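Local coordinates for adenylate cyclase-like protein (Chlamydia trachomatis, PDB 4QO6), which helps build the inner-membrane ring of the type III secretion system, this chain being part of the protein's periplasmic region, with three BON-like domains, at residues L11-D14 with I15-V18; W75-M78 with N79-S83; K174-D177 with K178-V182. All blocks are in the same frame, centred on the assembly; numbering follows the deposited sequence. Where two conformers were deposited one is given.

Contact 1 of 3, residues L11-D14 with I15-V18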
loop_
_atom_site.group_PDB
_atom_site.type_symbol
_atom_site.label_atom_id
_atom_site.label_comp_id
_atom_site.label_asym_id
_atom_site.label_seq_id
_atom_site.Cartn_x
_atom_site.Cartn_y
_atom_site.Cartn_z
ATOM N N LEU A 11 36.245 -9.210 -20.732
ATOM C CA LEU A 11 35.770 -7.902 -20.295
ATOM C C LEU A 11 34.263 -7.855 -20.034
ATOM O O LEU A 11 33.823 -7.325 -19.022
ATOM C CB LEU A 11 36.118 -6.843 -21.324
ATOM C CG LEU A 11 37.400 -6.140 -20.904
ATOM C CD1 LEU A 11 38.580 -7.117 -20.805
ATOM C CD2 LEU A 11 37.669 -4.957 -21.835
ATOM N N ILE A 12 33.484 -8.405 -20.955
ATOM C CA ILE A 12 32.041 -8.446 -20.820
ATOM C C ILE A 12 31.678 -9.277 -19.616
ATOM O O ILE A 12 30.912 -8.782 -18.774
ATOM C CB ILE A 12 31.335 -8.883 -22.143
ATOM C CG1 ILE A 12 31.613 -7.853 -23.254
ATOM C CG2 ILE A 12 29.831 -8.983 -21.996
ATOM C CD1 ILE A 12 31.502 -6.385 -22.857
ATOM N N HIS A 13 32.278 -10.487 -19.494
ATOM C CA HIS A 13 32.013 -11.343 -18.363
ATOM C C HIS A 13 32.391 -10.687 -17.021
ATOM O O HIS A 13 31.659 -10.831 -16.040
ATOM C CB HIS A 13 32.681 -12.718 -18.568
ATOM C CG HIS A 13 31.927 -13.609 -19.505
ATOM N ND1 HIS A 13 32.188 -13.666 -20.857
ATOM C CD2 HIS A 13 30.893 -14.458 -19.288
ATOM C CE1 HIS A 13 31.352 -14.514 -21.433
ATOM N NE2 HIS A 13 30.560 -15.013 -20.501
ATOM N N ASP A 14 33.505 -9.964 -16.977
ATOM C CA ASP A 14 33.905 -9.242 -15.776
ATOM C C ASP A 14 32.903 -8.105 -15.381
ATOM O O ASP A 14 32.526 -7.982 -14.226
ATOM C CB ASP A 14 35.340 -8.619 -15.963
ATOM C CG ASP A 14 36.504 -9.671 -15.911
ATOM O OD1 ASP A 14 36.250 -10.904 -15.871
ATOM O OD2 ASP A 14 37.676 -9.240 -15.895
ATOM N N ILE A 15 32.514 -7.241 -16.320
ATOM C CA ILE A 15 31.456 -6.255 -16.046
ATOM C C ILE A 15 30.129 -6.918 -15.593
ATOM O O ILE A 15 29.569 -6.547 -14.561
ATOM C CB ILE A 15 31.170 -5.341 -17.271
ATOM C CG1 ILE A 15 32.437 -4.590 -17.707
ATOM C CG2 ILE A 15 30.095 -4.305 -16.920
ATOM C CD1 ILE A 15 32.321 -4.062 -19.123
ATOM N N GLU A 16 29.679 -7.926 -16.314
ATOM C CA GLU A 16 28.462 -8.665 -15.903
ATOM C C GLU A 16 28.509 -9.238 -14.498
ATOM O O GLU A 16 27.479 -9.264 -13.807
ATOM C CB GLU A 16 28.137 -9.811 -16.865
ATOM C CG GLU A 16 27.596 -9.336 -18.194
ATOM C CD GLU A 16 27.439 -10.450 -19.224
ATOM O OE1 GLU A 16 27.633 -11.661 -18.907
ATOM O OE2 GLU A 16 27.141 -10.086 -20.375
ATOM N N HIS A 17 29.681 -9.723 -14.078
ATOM C CA HIS A 17 29.795 -10.359 -12.750
ATOM C C HIS A 17 29.443 -9.303 -11.687
ATOM O O HIS A 17 28.819 -9.559 -10.654
ATOM C CB HIS A 17 31.216 -10.903 -12.546
ATOM C CG HIS A 17 31.491 -11.372 -11.152
ATOM N ND1 HIS A 17 31.004 -12.567 -10.662
ATOM C CD2 HIS A 17 32.238 -10.828 -10.158
ATOM C CE1 HIS A 17 31.403 -12.720 -9.410
ATOM N NE2 HIS A 17 32.165 -11.686 -9.084
ATOM N N VAL A 18 29.850 -8.087 -11.970
ATOM C CA VAL A 18 29.527 -6.979 -11.106
ATOM C C VAL A 18 28.048 -6.635 -11.301
ATOM O O VAL A 18 27.250 -6.777 -10.382
ATOM C CB VAL A 18 30.434 -5.793 -11.373
ATOM C CG1 VAL A 18 30.149 -4.693 -10.374
ATOM C CG2 VAL A 18 31.903 -6.158 -11.229
#

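Contact 2 of 3, residues W75-M78 with N79-S83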
loop_
_atom_site.group_PDB
_atom_site.type_symbol
_atom_site.label_atom_id
_atom_site.label_comp_id
_atom_site.label_asym_id
_atom_site.label_seq_id
_atom_site.Cartn_x
_atom_site.Cartn_y
_atom_site.Cartn_z
ATOM N N TRP A 75 11.675 7.892 -3.459
ATOM C CA TRP A 75 10.443 7.817 -2.658
ATOM C C TRP A 75 10.448 8.673 -1.425
ATOM O O TRP A 75 9.370 9.083 -0.981
ATOM C CB TRP A 75 9.955 6.368 -2.372
ATOM C CG TRP A 75 10.883 5.465 -1.664
ATOM C CD1 TRP A 75 11.660 4.511 -2.229
ATOM C CD2 TRP A 75 11.109 5.398 -0.244
ATOM N NE1 TRP A 75 12.414 3.863 -1.250
ATOM C CE2 TRP A 75 12.088 4.390 -0.020
ATOM C CE3 TRP A 75 10.633 6.118 0.841
ATOM C CZ2 TRP A 75 12.575 4.064 1.284
ATOM C CZ3 TRP A 75 11.129 5.801 2.169
ATOM C CH2 TRP A 75 12.075 4.749 2.354
ATOM N N GLN A 76 11.628 8.934 -0.815
ATOM C CA GLN A 76 11.656 9.845 0.329
ATOM C C GLN A 76 11.232 11.298 -0.105
ATOM O O GLN A 76 10.529 11.982 0.621
ATOM C CB GLN A 76 13.039 9.889 0.958
ATOM C CG GLN A 76 13.308 8.694 1.870
ATOM C CD GLN A 76 14.727 8.712 2.418
ATOM O OE1 GLN A 76 15.624 9.363 1.841
ATOM N NE2 GLN A 76 14.966 7.932 3.502
ATOM N N GLU A 77 11.769 11.744 -1.234
ATOM C CA GLU A 77 11.433 13.021 -1.830
ATOM C C GLU A 77 9.912 13.074 -2.037
ATOM O O GLU A 77 9.282 13.974 -1.591
ATOM C CB GLU A 77 12.194 13.206 -3.147
ATOM C CG GLU A 77 11.791 14.441 -3.960
ATOM C CD GLU A 77 11.567 14.186 -5.466
ATOM O OE1 GLU A 77 12.432 13.535 -6.132
ATOM O OE2 GLU A 77 10.512 14.658 -6.003
ATOM N N MET A 78 9.323 12.073 -2.650
ATOM C CA MET A 78 7.885 12.070 -2.907
ATOM C C MET A 78 7.055 12.121 -1.609
ATOM O O MET A 78 6.040 12.805 -1.549
ATOM C CB MET A 78 7.517 10.838 -3.798
ATOM C CG MET A 78 6.087 10.782 -4.407
ATOM S SD MET A 78 5.437 12.147 -5.521
ATOM C CE MET A 78 6.943 12.754 -6.245
ATOM N N ASN A 79 7.512 11.419 -0.564
ATOM C CA ASN A 79 6.836 11.402 0.725
ATOM C C ASN A 79 6.884 12.736 1.353
ATOM O O ASN A 79 5.944 13.091 2.056
ATOM C CB ASN A 79 7.467 10.383 1.709
ATOM C CG ASN A 79 7.144 8.967 1.323
ATOM O OD1 ASN A 79 6.224 8.762 0.522
ATOM N ND2 ASN A 79 7.926 7.956 1.850
ATOM N N ILE A 80 7.986 13.468 1.143
ATOM C CA ILE A 80 8.054 14.850 1.642
ATOM C C ILE A 80 6.949 15.681 0.925
ATOM O O ILE A 80 6.242 16.447 1.584
ATOM C CB ILE A 80 9.460 15.472 1.492
ATOM C CG1 ILE A 80 10.449 14.849 2.470
ATOM C CG2 ILE A 80 9.428 16.973 1.696
ATOM C CD1 ILE A 80 11.906 15.245 2.202
ATOM N N LEU A 81 6.754 15.511 -0.390
ATOM C CA LEU A 81 5.728 16.329 -1.092
ATOM C C LEU A 81 4.338 15.978 -0.632
ATOM O O LEU A 81 3.492 16.849 -0.516
ATOM C CB LEU A 81 5.754 16.150 -2.595
ATOM C CG LEU A 81 7.042 16.588 -3.279
ATOM C CD1 LEU A 81 7.000 16.279 -4.781
ATOM C CD2 LEU A 81 7.272 18.073 -2.993
ATOM N N LEU A 82 4.079 14.692 -0.438
ATOM C CA LEU A 82 2.737 14.267 -0.079
ATOM C C LEU A 82 2.368 14.758 1.329
ATOM O O LEU A 82 1.216 15.122 1.566
ATOM C CB LEU A 82 2.615 12.775 -0.163
ATOM C CG LEU A 82 2.720 12.158 -1.557
ATOM C CD1 LEU A 82 3.046 10.679 -1.403
ATOM C CD2 LEU A 82 1.432 12.371 -2.354
ATOM N N SER A 83 3.378 14.809 2.209
ATOM C CA SER A 83 3.270 15.173 3.635
ATOM C C SER A 83 2.784 16.595 3.792
ATOM O O SER A 83 2.139 16.891 4.724
ATOM C CB SER A 83 4.642 15.062 4.351
ATOM O OG SER A 83 5.557 16.198 4.093
#

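Contact 3 of 3, residues K174-D177 with K178-V182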
loop_
_atom_site.group_PDB
_atom_site.type_symbol
_atom_site.label_atom_id
_atom_site.label_comp_id
_atom_site.label_asym_id
_atom_site.label_seq_id
_atom_site.Cartn_x
_atom_site.Cartn_y
_atom_site.Cartn_z
ATOM N N LYS A 174 -31.762 -14.460 18.890
ATOM C CA LYS A 174 -31.485 -15.700 18.182
ATOM C C LYS A 174 -30.221 -15.606 17.326
ATOM O O LYS A 174 -29.435 -16.549 17.315
ATOM C CB LYS A 174 -32.678 -16.100 17.306
ATOM C CG LYS A 174 -33.900 -16.539 18.108
ATOM C CD LYS A 174 -35.142 -16.791 17.255
ATOM C CE LYS A 174 -35.994 -15.539 17.027
ATOM N NZ LYS A 174 -35.694 -14.866 15.733
ATOM N N ASP A 175 -30.000 -14.458 16.669
ATOM C CA ASP A 175 -28.942 -14.292 15.623
ATOM C C ASP A 175 -27.498 -14.076 16.100
ATOM O O ASP A 175 -26.636 -13.799 15.283
ATOM C CB ASP A 175 -29.316 -13.144 14.655
ATOM C CG ASP A 175 -30.534 -13.469 13.774
ATOM O OD1 ASP A 175 -30.984 -14.627 13.708
ATOM O OD2 ASP A 175 -31.045 -12.553 13.106
ATOM N N ALA A 176 -27.214 -14.220 17.395
ATOM C CA ALA A 176 -25.889 -13.891 17.923
ATOM C C ALA A 176 -24.728 -14.660 17.270
ATOM O O ALA A 176 -23.749 -14.056 16.862
ATOM C CB ALA A 176 -25.853 -14.081 19.438
ATOM N N ASP A 177 -24.820 -15.988 17.204
ATOM C CA ASP A 177 -23.745 -16.829 16.623
ATOM C C ASP A 177 -23.558 -16.686 15.097
ATOM O O ASP A 177 -22.439 -16.745 14.600
ATOM C CB ASP A 177 -23.966 -18.298 16.992
ATOM C CG ASP A 177 -23.652 -18.585 18.461
ATOM O OD1 ASP A 177 -22.905 -17.810 19.086
ATOM O OD2 ASP A 177 -24.161 -19.582 19.003
ATOM N N LYS A 178 -24.644 -16.494 14.362
ATOM C CA LYS A 178 -24.546 -16.175 12.945
ATOM C C LYS A 178 -23.818 -14.840 12.727
ATOM O O LYS A 178 -22.978 -14.721 11.835
ATOM C CB LYS A 178 -25.940 -16.124 12.317
ATOM C CG LYS A 178 -25.973 -15.694 10.851
ATOM C CD LYS A 178 -27.138 -16.322 10.097
ATOM C CE LYS A 178 -27.687 -15.454 8.969
ATOM N NZ LYS A 178 -28.914 -14.694 9.404
ATOM N N PHE A 179 -24.152 -13.848 13.547
ATOM C CA PHE A 179 -23.544 -12.518 13.458
ATOM C C PHE A 179 -22.044 -12.491 13.797
ATOM O O PHE A 179 -21.268 -11.859 13.098
ATOM C CB PHE A 179 -24.282 -11.513 14.344
ATOM C CG PHE A 179 -23.825 -10.093 14.130
ATOM C CD1 PHE A 179 -24.057 -9.455 12.917
ATOM C CD2 PHE A 179 -23.145 -9.400 15.134
ATOM C CE1 PHE A 179 -23.640 -8.144 12.712
ATOM C CE2 PHE A 179 -22.716 -8.083 14.932
ATOM C CZ PHE A 179 -22.967 -7.458 13.724
ATOM N N ARG A 180 -21.658 -13.154 14.877
ATOM C CA ARG A 180 -20.253 -13.379 15.228
ATOM C C ARG A 180 -19.448 -13.936 14.048
ATOM O O ARG A 180 -18.299 -13.578 13.825
ATOM C CB ARG A 180 -20.213 -14.373 16.377
ATOM C CG ARG A 180 -18.837 -14.697 16.931
ATOM C CD ARG A 180 -18.918 -15.151 18.391
ATOM N NE ARG A 180 -19.776 -14.261 19.208
ATOM C CZ ARG A 180 -20.908 -14.608 19.836
ATOM N NH1 ARG A 180 -21.370 -15.854 19.792
ATOM N NH2 ARG A 180 -21.590 -13.695 20.528
ATOM N N THR A 181 -20.071 -14.842 13.309
ATOM C CA THR A 181 -19.486 -15.435 12.109
ATOM C C THR A 181 -19.368 -14.381 11.003
ATOM O O THR A 181 -18.306 -14.217 10.410
ATOM C CB THR A 181 -20.338 -16.661 11.678
ATOM O OG1 THR A 181 -20.154 -17.692 12.656
ATOM C CG2 THR A 181 -19.973 -17.195 10.290
ATOM N N VAL A 182 -20.451 -13.653 10.743
ATOM C CA VAL A 182 -20.415 -12.592 9.769
ATOM C C VAL A 182 -19.337 -11.546 10.105
ATOM O O VAL A 182 -18.679 -11.017 9.193
ATOM C CB VAL A 182 -21.776 -11.910 9.649
ATOM C CG1 VAL A 182 -21.684 -10.598 8.882
ATOM C CG2 VAL A 182 -22.756 -12.854 8.977
HETATM O O HOH W 1 -27.640 -17.335 15.143
#

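Contact 1 of 3, residues L11-D14 with I15-V18
Ile12 and Glu16 meet one helical turn apart, the methyl CG2 of Ile12 lying 3.3 Å from OE2 of the Glu16 carboxylate. The two side chains run askew to each other. Glu16 is extended beyond CG, with CG anti to its own carbonyl carbon (chi1 -73°), which carries the chain back along the helix: its CG passes 3.4 Å from the carbonyl oxygen of Ile12 before the carboxylate reaches the methyl group. On the inner flank Ile15 leans back in the same sense, its CG1 3.3 Å from Leu11 O, while its CD1 comes within 4.5 Å of Ile12 CD1, a loose apolar touch.

Behind these side chains stands the backbone of an alpha helix. Ile15 N donates to Leu11 O at 3.0 Å in an almost straight bond, and Glu16 N binds Ile12 O at 2.9 Å. The next residue, His17, bonds through N to His13 O along a more bent path and has a second, weak bond to Asp14 O.

Helix 10-19, which packs on the N-terminal BON-like unit (probably the PD1 domain), is amphipathic: Ile15 and Leu11 press on Phe29 of strand 26-30 and on Phe60, Ile15 also touches Phe27, and Val18 packs against Lys54 and Val55 of helix 45-56.

Contact 2 of 3, residues W75-M78 with N79-S83
Trp75 and Asn79 set the character of this turn of helix 71-83, the opening helix of the BON-like PD2 domain. The amide of Asn79 comes to the edge of the indole, near the ring plane, with ND2 3.4 Å from CE3; the ring and amide planes stand 53° apart, so the two flat groups neither stack nor lie edge to edge. In Trp75 CG is wedged between backbone N and carbonyl carbon (chi1 58°), a setting seldom taken in a helix, and the indole lies back toward the helix start. Asn79 reaches back to it across the Trp75 carbonyl, its CG 3.2 Å from Trp75 O. Its OD1 accepts a hydrogen bond from Met93 N, which ties the helix to the edge strand 92-95; Trp75 touches Met93, Gln94 and Ser95 of that same strand.

On another face Met78 and Leu81 meet at a slant, CE of the methionine 3.8 Å from CD1 of the leucine. Met78 is bent at chi2 and chi3, which turns its methyl toward Leu81, while its CG has a looser contact with Leu82 CD1. Met78 and Leu82 are both buried against helix 110-123, Met78 on Leu120 and Leu82 on Leu116 and Tyr119; Leu82 also reaches Ile103 of the sheet. Glu77 runs alongside Leu81 and points the same way.

The main chain beneath keeps regular i to i+4 bonds, among them Leu82 N to Met78 O at 2.9 Å. At the helix end the hydroxyl of Ser83 turns back on the preceding turn, OG donating to Ile80 O at 2.6 Å.

Contact 3 of 3, residues K174-D177 with K178-V182
Arg180 reaches back one turn to Asp177, and its side chain can be traced from the backbone outward. CB sits 3.6 Å from Ala176 O and almost as close to Asp177 O, just above the carbonyls of the preceding turn. CG is anti to the backbone N, and the chain then bends at chi3 (-47°), which folds the guanidinium back along the helix instead of letting it extend outward. Ala176 O lies over the centre of one guanidinium face, 4.1 Å from CZ. At the tip the two nitrogens part ways: NH2 comes to 4.4 Å from Ala176 CB, and NH1 meets Asp177 OD1 at 2.6 Å in a salt bridge. The carboxylate oxygen approaches the edge of the guanidinium near its plane, yet the two planes are 72° apart, so a single oxygen and a single nitrogen make the bridge. The two side chains lie alongside each other, pointing the same way.

This is the start of helix 176-187 in the BON domain, the crossover of the beta-alpha-beta unit between strands 164-172 and 194-202. While the salt bridge lies on its exposed side, Phe179 turns into the core, resting on Asn197 and Val199 of strand 194-202 and meeting the Phe153 ring edge-to-face. Ala176 touches Leu201 of that strand.

Asp175 occupies the N-cap position, though its side chain makes no capping bond; its carbonyl O takes Phe179 N at 3.0 Å. A water bridges the start of the helix, donating to Lys174 O and accepting from Lys178 N at 3.2 Å. Further along, Thr181 N bonds to Asp177 O, with Thr181 OG1 3.1 Å from the same oxygen.

How the contacts relate
Each contact is about two turns of a helix, contact 3 including the residues just ahead of it, and each lies in a different one of the units along this elongated chain, contact 2 in PD2 and contact 3 in the BON domain. Contacts 1 and 2 are partly buried, whereas contact 3 is a surface contact. They lie on three separate helices, 10-19, 71-83 and 176-187, with centres 36 Å apart for contacts 1 and 2 and 64 Å for contacts 1 and 3. The chemistry follows the setting: 11-18 pairs a methyl with a carboxylate above an apolar face, 75-83 sets an indole beside an amide and a methionine against leucines, and 174-182 relies on a salt bridge and a water at the helix start.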